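Putative mannose-6-phosphate isomerase YvyI (Bacillus subtilis, PDB 1QWR) catalyses the zinc-dependent interconversion of D-mannose 6-phosphate and D-fructose 6-phosphate. Local coordinates at residues I9-V14 against W42-H47; D27-S32 against L291-H296. All coordinates share one frame; numbering follows the deposited sequence.

Interaction 1. Residues I9-V14 against W42-H47; sequences IFLTPV and WAISAH
Residues 9-14 and 42-47 pair as antiparallel strands only at one end, and side chains and a water carry the rest of the contact. Between these two segments the bridge is at Val14 and Trp42, a hydrogen-bonded antiparallel pair. Trp42 N donates to Val14 O at 2.8 Å with an N-H...O angle of 144°, and Val14 N returns a straighter bond to Trp42 O at 3.2 Å. Val14 CB lies 4.0 Å from Trp42 CB, both on the same face of the sheet; the indole then turns away from Val14, its NE1 bonded to Glu40 and its ring in a cation-pi contact with Lys16. Against the other neighbour, strand 85-92, Ala43 and Ile44 both face Thr87, a classic beta bulge, set within the catalytic domain of a type 1 phosphomannose isomerase, a cupin relative. Toward Leu11 the backbones part, and a water bridges them, donating to Leu11 O at 2.9 Å and to Ala43 O at 2.7 Å. The tight apolar part is where Leu11 meets Ile44. Leu11 CG stands beside its own N, anti to the carbonyl carbon (chi1 -59°), which brings Leu11 CD1 to 3.6 Å from Ile44 CG2, the two side chains crossing at about a right angle. Ile44 is further enclosed by Leu64 and Ile298. The looser margin is that of Thr12 and Pro13: the CB of Thr12 is directed away from residues 42-47, and the residue is exposed, while partly exposed Pro13 makes its nearest approach through CA, 3.9 Å from Trp42 O.

Interaction 2. Residues D27-S32 against L291-H296; sequences DRFGYS and LKKGDH. With ACT (acetate ion), chain F; FMT (formic acid), chain G.
Phe29, in the last turn of helix 24-29, and Tyr31, just after it, receive the type II turn of Lys292 to Asp295. Lys293 carries CG anti to its backbone N (chi1 -173°) and stays extended to the tip, so the chain crosses the Phe29 ring at about a right angle. Its CE lies 3.7 Å above that ring plane, a CH-pi contact, and NZ stands over the same face at cation-pi distance. Lys293 NZ also donates to Arg28 O at 2.9 Å. Gly294, which has no CB to crowd Tyr31, brings its CA to the edge of the Phe29 ring, 3.7 Å from Phe29 CD1. Tyr31 holds CG beside its N (chi1 -63°), and Tyr31 OH donates in plane to a lone pair of Gly294 O at 2.7 Å while accepting from His296 NE2 at 2.9 Å, a bent bond of 132°. A phenylalanine here removes the hydroxyl that bonds both Gly294 O and His296 NE2, and would probably loosen the turn's hold on residues 27-32. Ser274 holds His296 at ND1, and Asp125 forms a salt bridge with Arg28. The contact rests against strands 85-92 and 38-44: Phe29, Tyr31 and His296 all touch Leu89, while Tyr31 also packs on Cys41.

Along the chain the two contacts interleave: residues 9-14, then 27-32, then 42-47, and finally 291-296 from the far end of the sequence. Helix 24-29 thus belongs to the connection between strands 9-17 and 38-44, and the centres of interactions 1 and 2 lie about 13 Å apart. His296 joins them. The O of His296 is a probable acceptor for Leu11 N, at 2.9 Å, where strand 296-299 runs antiparallel to strand 9-17, and His296 CE1 packs 3.5 Å from Ala43 CB. Interaction 1 lies wholly within the N-terminal catalytic region and supplies strands that His296 meets; interaction 2 and these His296 contacts tie that region to the C-terminal cupin domain.

Interaction 1. Residues I9-V14 against W42-H47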
ATOM      1  N   ILE A   9      -8.117   6.661 -15.445  1.00 15.29           N
ATOM      2  CA  ILE A   9      -7.995   7.898 -14.665  1.00 15.65           C
ATOM      3  C   ILE A   9      -6.626   7.871 -14.000  1.00 17.59           C
ATOM      4  O   ILE A   9      -6.426   7.125 -13.045  1.00 15.16           O
ATOM      5  CB  ILE A   9      -9.106   7.969 -13.585  1.00 13.60           C
ATOM      6  CG1 ILE A   9     -10.476   7.914 -14.259  1.00 17.19           C
ATOM      7  CG2 ILE A   9      -8.946   9.238 -12.717  1.00 14.23           C
ATOM      8  CD1 ILE A   9     -11.606   7.589 -13.287  1.00 19.50           C
ATOM      9  N   PHE A  10      -5.689   8.672 -14.500  1.00 18.37           N
ATOM     10  CA  PHE A  10      -4.344   8.686 -13.936  1.00 18.34           C
ATOM     11  C   PHE A  10      -4.288   9.621 -12.747  1.00 18.64           C
ATOM     12  O   PHE A  10      -5.001  10.630 -12.701  1.00 18.30           O
ATOM     13  CB  PHE A  10      -3.320   9.106 -14.998  1.00 17.77           C
ATOM     14  CG  PHE A  10      -3.045   8.036 -16.020  1.00 17.05           C
ATOM     15  CD1 PHE A  10      -1.941   7.192 -15.888  1.00 18.11           C
ATOM     16  CD2 PHE A  10      -3.918   7.838 -17.084  1.00 20.59           C
ATOM     17  CE1 PHE A  10      -1.720   6.150 -16.807  1.00 20.21           C
ATOM     18  CE2 PHE A  10      -3.709   6.799 -18.014  1.00 20.10           C
ATOM     19  CZ  PHE A  10      -2.607   5.956 -17.868  1.00 21.42           C
ATOM     20  N   LEU A  11      -3.438   9.272 -11.786  1.00 15.94           N
ATOM     21  CA  LEU A  11      -3.289  10.035 -10.559  1.00 16.57           C
ATOM     22  C   LEU A  11      -1.893  10.602 -10.388  1.00 16.48           C
ATOM     23  O   LEU A  11      -0.903   9.935 -10.647  1.00 17.78           O
ATOM     24  CB  LEU A  11      -3.625   9.146  -9.349  1.00 15.18           C
ATOM     25  CG  LEU A  11      -5.064   8.639  -9.511  1.00 19.55           C
ATOM     26  CD1 LEU A  11      -5.388   7.570  -8.511  1.00 22.19           C
ATOM     27  CD2 LEU A  11      -6.002   9.847  -9.377  1.00 17.05           C
ATOM     28  N   THR A  12      -1.833  11.843  -9.934  1.00 15.80           N
ATOM     29  CA  THR A  12      -0.552  12.498  -9.698  1.00 19.31           C
ATOM     30  C   THR A  12      -0.132  12.161  -8.287  1.00 19.77           C
ATOM     31  O   THR A  12      -0.888  12.376  -7.345  1.00 22.69           O
ATOM     32  CB  THR A  12      -0.679  14.009  -9.802  1.00 20.06           C
ATOM     33  OG1 THR A  12      -1.014  14.348 -11.148  1.00 21.28           O
ATOM     34  CG2 THR A  12       0.653  14.684  -9.399  1.00 19.41           C
ATOM     35  N   PRO A  13       1.090  11.647  -8.117  1.00 23.04           N
ATOM     36  CA  PRO A  13       1.601  11.276  -6.793  1.00 24.43           C
ATOM     37  C   PRO A  13       1.813  12.403  -5.771  1.00 23.42           C
ATOM     38  O   PRO A  13       2.137  13.542  -6.117  1.00 23.36           O
ATOM     39  CB  PRO A  13       2.898  10.538  -7.117  1.00 25.64           C
ATOM     40  CG  PRO A  13       3.351  11.145  -8.408  1.00 27.00           C
ATOM     41  CD  PRO A  13       2.066  11.353  -9.181  1.00 23.49           C
ATOM     42  N   VAL A  14       1.635  12.036  -4.509  1.00 23.50           N
ATOM     43  CA  VAL A  14       1.810  12.907  -3.353  1.00 22.79           C
ATOM     44  C   VAL A  14       2.987  12.283  -2.604  1.00 22.05           C
ATOM     45  O   VAL A  14       3.113  11.058  -2.600  1.00 22.43           O
ATOM     46  CB  VAL A  14       0.566  12.838  -2.444  1.00 22.75           C
ATOM     47  CG1 VAL A  14       0.805  13.590  -1.142  1.00 22.32           C
ATOM     48  CG2 VAL A  14      -0.629  13.421  -3.186  1.00 27.14           C
ATOM     49  N   TRP A  42       2.289   8.470  -1.822  1.00 14.76           N
ATOM     50  CA  TRP A  42       0.867   8.154  -1.688  1.00 15.05           C
ATOM     51  C   TRP A  42       0.428   8.218  -3.160  1.00 17.50           C
ATOM     52  O   TRP A  42       0.190   9.293  -3.728  1.00 19.61           O
ATOM     53  CB  TRP A  42       0.191   9.217  -0.805  1.00 13.51           C
ATOM     54  CG  TRP A  42       0.616   9.071   0.652  1.00 15.89           C
ATOM     55  CD1 TRP A  42       1.768   8.499   1.123  1.00 14.48           C
ATOM     56  CD2 TRP A  42      -0.117   9.506   1.810  1.00 15.94           C
ATOM     57  NE1 TRP A  42       1.793   8.548   2.508  1.00 16.23           N
ATOM     58  CE2 TRP A  42       0.647   9.161   2.948  1.00 14.79           C
ATOM     59  CE3 TRP A  42      -1.346  10.153   1.990  1.00 17.96           C
ATOM     60  CZ2 TRP A  42       0.218   9.440   4.253  1.00 16.58           C
ATOM     61  CZ3 TRP A  42      -1.775  10.431   3.287  1.00 15.43           C
ATOM     62  CH2 TRP A  42      -0.992  10.074   4.397  1.00 14.40           C
ATOM     63  N   ALA A  43       0.363   7.027  -3.757  1.00 15.51           N
ATOM     64  CA  ALA A  43       0.112   6.811  -5.189  1.00 12.68           C
ATOM     65  C   ALA A  43      -1.339   6.823  -5.657  1.00 14.00           C
ATOM     66  O   ALA A  43      -1.671   7.447  -6.662  1.00 16.71           O
ATOM     67  CB  ALA A  43       0.805   5.489  -5.588  1.00 11.94           C
ATOM     68  N   ILE A  44      -2.190   6.085  -4.972  1.00 13.57           N
ATOM     69  CA  ILE A  44      -3.625   6.156  -5.272  1.00 14.70           C
ATOM     70  C   ILE A  44      -4.158   6.491  -3.875  1.00 15.14           C
ATOM     71  O   ILE A  44      -4.198   5.651  -2.980  1.00 14.99           O
ATOM     72  CB  ILE A  44      -4.210   4.833  -5.782  1.00 13.09           C
ATOM     73  CG1 ILE A  44      -3.591   4.482  -7.158  1.00 15.91           C
ATOM     74  CG2 ILE A  44      -5.736   4.983  -5.965  1.00 12.34           C
ATOM     75  CD1 ILE A  44      -2.438   3.436  -7.106  1.00 11.85           C
ATOM     76  N   SER A  45      -4.534   7.744  -3.676  1.00 15.07           N
ATOM     77  CA  SER A  45      -4.963   8.168  -2.355  1.00 15.08           C
ATOM     78  C   SER A  45      -6.154   9.093  -2.333  1.00 16.07           C
ATOM     79  O   SER A  45      -6.262   9.984  -3.173  1.00 15.82           O
ATOM     80  CB  SER A  45      -3.792   8.895  -1.665  1.00 16.31           C
ATOM     81  OG  SER A  45      -4.199   9.677  -0.531  1.00 14.18           O
ATOM     82  N   ALA A  46      -7.046   8.861  -1.374  1.00 15.12           N
ATOM     83  CA  ALA A  46      -8.171   9.752  -1.142  1.00 15.60           C
ATOM     84  C   ALA A  46      -8.090  10.142   0.341  1.00 16.41           C
ATOM     85  O   ALA A  46      -9.066  10.614   0.944  1.00 14.81           O
ATOM     86  CB  ALA A  46      -9.504   9.073  -1.430  1.00 16.48           C
ATOM     87  N   HIS A  47      -6.924   9.952   0.948  1.00 15.87           N
ATOM     88  CA  HIS A  47      -6.822  10.313   2.359  1.00 16.30           C
ATOM     89  C   HIS A  47      -6.725  11.835   2.460  1.00 16.57           C
ATOM     90  O   HIS A  47      -5.990  12.462   1.704  1.00 16.39           O
ATOM     91  CB  HIS A  47      -5.601   9.657   3.022  1.00 15.75           C
ATOM     92  CG  HIS A  47      -5.671   9.676   4.520  1.00 17.37           C
ATOM     93  ND1 HIS A  47      -5.369  10.799   5.267  1.00 15.78           N
ATOM     94  CD2 HIS A  47      -6.125   8.751   5.396  1.00 16.73           C
ATOM     95  CE1 HIS A  47      -5.640  10.562   6.539  1.00 18.96           C
ATOM     96  NE2 HIS A  47      -6.102   9.328   6.645  1.00 19.26           N
TER
HETATM   97  O   HOH W   1       0.150   8.736  -8.243  1.00 24.90           O

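Interaction 2. Residues D27-S32 against L291-H296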
ATOM      1  N   ASP A  27      15.348   8.014  -7.856  1.00 20.53           N
ATOM      2  CA  ASP A  27      16.326   7.199  -8.604  1.00 20.35           C
ATOM      3  C   ASP A  27      15.741   6.040  -9.428  1.00 19.89           C
ATOM      4  O   ASP A  27      16.216   5.740 -10.528  1.00 19.69           O
ATOM      5  CB  ASP A  27      17.400   6.622  -7.647  1.00 20.04           C
ATOM      6  CG  ASP A  27      18.162   7.705  -6.875  1.00 23.58           C
ATOM      7  OD1 ASP A  27      18.346   8.820  -7.404  1.00 24.87           O
ATOM      8  OD2 ASP A  27      18.593   7.430  -5.731  1.00 28.29           O
ATOM      9  N   ARG A  28      14.702   5.397  -8.911  1.00 18.03           N
ATOM     10  CA  ARG A  28      14.124   4.257  -9.604  1.00 19.16           C
ATOM     11  C   ARG A  28      12.817   4.520 -10.343  1.00 19.21           C
ATOM     12  O   ARG A  28      12.478   3.777 -11.266  1.00 17.02           O
ATOM     13  CB  ARG A  28      13.951   3.114  -8.604  1.00 20.54           C
ATOM     14  CG  ARG A  28      15.226   2.888  -7.816  1.00 24.52           C
ATOM     15  CD  ARG A  28      15.165   1.688  -6.910  1.00 27.16           C
ATOM     16  NE  ARG A  28      14.960   0.450  -7.655  1.00 31.59           N
ATOM     17  CZ  ARG A  28      15.201  -0.757  -7.158  1.00 30.47           C
ATOM     18  NH1 ARG A  28      15.660  -0.878  -5.919  1.00 33.58           N
ATOM     19  NH2 ARG A  28      14.980  -1.834  -7.894  1.00 31.17           N
ATOM     20  N   PHE A  29      12.093   5.572  -9.959  1.00 17.10           N
ATOM     21  CA  PHE A  29      10.823   5.890 -10.615  1.00 17.15           C
ATOM     22  C   PHE A  29      10.823   7.256 -11.325  1.00 17.80           C
ATOM     23  O   PHE A  29       9.822   7.637 -11.954  1.00 17.01           O
ATOM     24  CB  PHE A  29       9.669   5.840  -9.588  1.00 16.40           C
ATOM     25  CG  PHE A  29       9.315   4.447  -9.131  1.00 16.86           C
ATOM     26  CD1 PHE A  29       8.440   3.661  -9.866  1.00 17.46           C
ATOM     27  CD2 PHE A  29       9.915   3.897  -7.999  1.00 19.04           C
ATOM     28  CE1 PHE A  29       8.162   2.336  -9.494  1.00 19.71           C
ATOM     29  CE2 PHE A  29       9.648   2.583  -7.623  1.00 21.20           C
ATOM     30  CZ  PHE A  29       8.776   1.799  -8.367  1.00 19.18           C
ATOM     31  N   GLY A  30      11.933   7.992 -11.221  1.00 16.69           N
ATOM     32  CA  GLY A  30      12.015   9.291 -11.870  1.00 16.59           C
ATOM     33  C   GLY A  30      11.176  10.396 -11.253  1.00 19.42           C
ATOM     34  O   GLY A  30      11.004  11.484 -11.845  1.00 16.93           O
ATOM     35  N   TYR A  31      10.657  10.148 -10.058  1.00 18.37           N
ATOM     36  CA  TYR A  31       9.832  11.148  -9.383  1.00 18.59           C
ATOM     37  C   TYR A  31      10.607  12.346  -8.833  1.00 21.15           C
ATOM     38  O   TYR A  31      11.760  12.232  -8.422  1.00 18.89           O
ATOM     39  CB  TYR A  31       9.103  10.532  -8.184  1.00 17.49           C
ATOM     40  CG  TYR A  31       8.113   9.438  -8.494  1.00 17.96           C
ATOM     41  CD1 TYR A  31       7.281   9.508  -9.619  1.00 20.16           C
ATOM     42  CD2 TYR A  31       7.944   8.367  -7.610  1.00 18.37           C
ATOM     43  CE1 TYR A  31       6.295   8.537  -9.846  1.00 19.02           C
ATOM     44  CE2 TYR A  31       6.975   7.406  -7.833  1.00 18.52           C
ATOM     45  CZ  TYR A  31       6.153   7.497  -8.946  1.00 17.78           C
ATOM     46  OH  TYR A  31       5.178   6.547  -9.129  1.00 17.69           O
ATOM     47  N   SER A  32       9.937  13.492  -8.797  1.00 21.88           N
ATOM     48  CA  SER A  32      10.511  14.701  -8.217  1.00 23.88           C
ATOM     49  C   SER A  32      10.061  14.628  -6.785  1.00 22.31           C
ATOM     50  O   SER A  32       8.868  14.726  -6.519  1.00 25.98           O
ATOM     51  CB  SER A  32       9.920  15.955  -8.857  1.00 23.95           C
ATOM     52  OG  SER A  32      10.421  16.113 -10.159  1.00 29.16           O
ATOM     53  N   LEU A 291       1.801   3.668 -21.125  1.00 17.30           N
ATOM     54  CA  LEU A 291       2.008   3.353 -19.710  1.00 16.10           C
ATOM     55  C   LEU A 291       3.502   3.244 -19.444  1.00 16.14           C
ATOM     56  O   LEU A 291       4.248   2.777 -20.293  1.00 15.89           O
ATOM     57  CB  LEU A 291       1.393   1.991 -19.343  1.00 17.85           C
ATOM     58  CG  LEU A 291      -0.080   1.769 -19.619  1.00 18.03           C
ATOM     59  CD1 LEU A 291      -0.485   0.420 -19.082  1.00 21.44           C
ATOM     60  CD2 LEU A 291      -0.868   2.859 -18.946  1.00 18.82           C
ATOM     61  N   LYS A 292       3.936   3.649 -18.258  1.00 14.85           N
ATOM     62  CA  LYS A 292       5.359   3.555 -17.914  1.00 16.49           C
ATOM     63  C   LYS A 292       5.478   3.393 -16.406  1.00 16.12           C
ATOM     64  O   LYS A 292       4.566   3.769 -15.645  1.00 14.23           O
ATOM     65  CB  LYS A 292       6.094   4.838 -18.337  1.00 18.63           C
ATOM     66  CG  LYS A 292       5.770   6.062 -17.418  1.00 22.22           C
ATOM     67  CD  LYS A 292       5.779   7.360 -18.187  1.00 27.82           C
ATOM     68  CE  LYS A 292       5.704   8.589 -17.272  1.00 27.22           C
ATOM     69  NZ  LYS A 292       4.749   8.495 -16.127  1.00 24.69           N
ATOM     70  N   LYS A 293       6.613   2.826 -15.998  1.00 15.27           N
ATOM     71  CA  LYS A 293       6.961   2.629 -14.598  1.00 13.27           C
ATOM     72  C   LYS A 293       6.699   3.943 -13.845  1.00 14.23           C
ATOM     73  O   LYS A 293       7.166   5.022 -14.242  1.00 14.15           O
ATOM     74  CB  LYS A 293       8.456   2.264 -14.510  1.00 13.82           C
ATOM     75  CG  LYS A 293       8.930   1.856 -13.132  1.00 14.34           C
ATOM     76  CD  LYS A 293      10.432   1.644 -13.122  1.00 14.58           C
ATOM     77  CE  LYS A 293      10.899   1.133 -11.769  1.00 18.98           C
ATOM     78  NZ  LYS A 293      12.391   0.955 -11.765  1.00 21.27           N
ATOM     79  N   GLY A 294       5.966   3.850 -12.741  1.00 14.66           N
ATOM     80  CA  GLY A 294       5.669   5.042 -11.979  1.00 13.72           C
ATOM     81  C   GLY A 294       4.260   5.575 -12.192  1.00 12.60           C
ATOM     82  O   GLY A 294       3.815   6.459 -11.450  1.00 14.26           O
ATOM     83  N   ASP A 295       3.564   5.091 -13.214  1.00 14.19           N
ATOM     84  CA  ASP A 295       2.170   5.528 -13.427  1.00 14.34           C
ATOM     85  C   ASP A 295       1.251   4.793 -12.447  1.00 14.82           C
ATOM     86  O   ASP A 295       1.464   3.613 -12.139  1.00 14.68           O
ATOM     87  CB  ASP A 295       1.657   5.175 -14.831  1.00 14.93           C
ATOM     88  CG  ASP A 295       2.203   6.083 -15.922  1.00 16.58           C
ATOM     89  OD1 ASP A 295       2.558   7.244 -15.638  1.00 18.61           O
ATOM     90  OD2 ASP A 295       2.238   5.614 -17.074  1.00 19.48           O
ATOM     91  N   HIS A 296       0.228   5.500 -11.971  1.00 13.47           N
ATOM     92  CA  HIS A 296      -0.781   4.942 -11.078  1.00 13.74           C
ATOM     93  C   HIS A 296      -2.104   5.409 -11.670  1.00 15.48           C
ATOM     94  O   HIS A 296      -2.255   6.596 -12.025  1.00 13.84           O
ATOM     95  CB  HIS A 296      -0.601   5.478  -9.665  1.00 13.94           C
ATOM     96  CG  HIS A 296       0.723   5.118  -9.073  1.00 14.66           C
ATOM     97  ND1 HIS A 296       1.025   3.838  -8.643  1.00 11.54           N
ATOM     98  CD2 HIS A 296       1.846   5.851  -8.903  1.00 13.18           C
ATOM     99  CE1 HIS A 296       2.284   3.803  -8.232  1.00 12.38           C
ATOM    100  NE2 HIS A 296       2.806   5.011  -8.382  1.00 13.18           N
TER
HETATM  101  C   ACT F 607      14.211  16.410  -8.026  1.00 36.21           C
HETATM  102  O   ACT F 607      13.497  16.993  -8.889  1.00 34.66           O
HETATM  103  OXT ACT F 607      13.747  15.821  -7.006  1.00 30.78           O
HETATM  104  CH3 ACT F 607      15.680  16.197  -8.367  1.00 34.87           C
HETATM  105  C   FMT G 606      16.276  -0.950  -2.025  1.00 57.03           C
HETATM  106  O1  FMT G 606      16.320  -2.120  -2.541  1.00 55.51           O
HETATM  107  O2  FMT G 606      15.818  -0.072  -2.839  1.00 58.02           O
HETATM  108  O   HOH W   2      12.644  -0.738  -9.313  1.00 30.03           O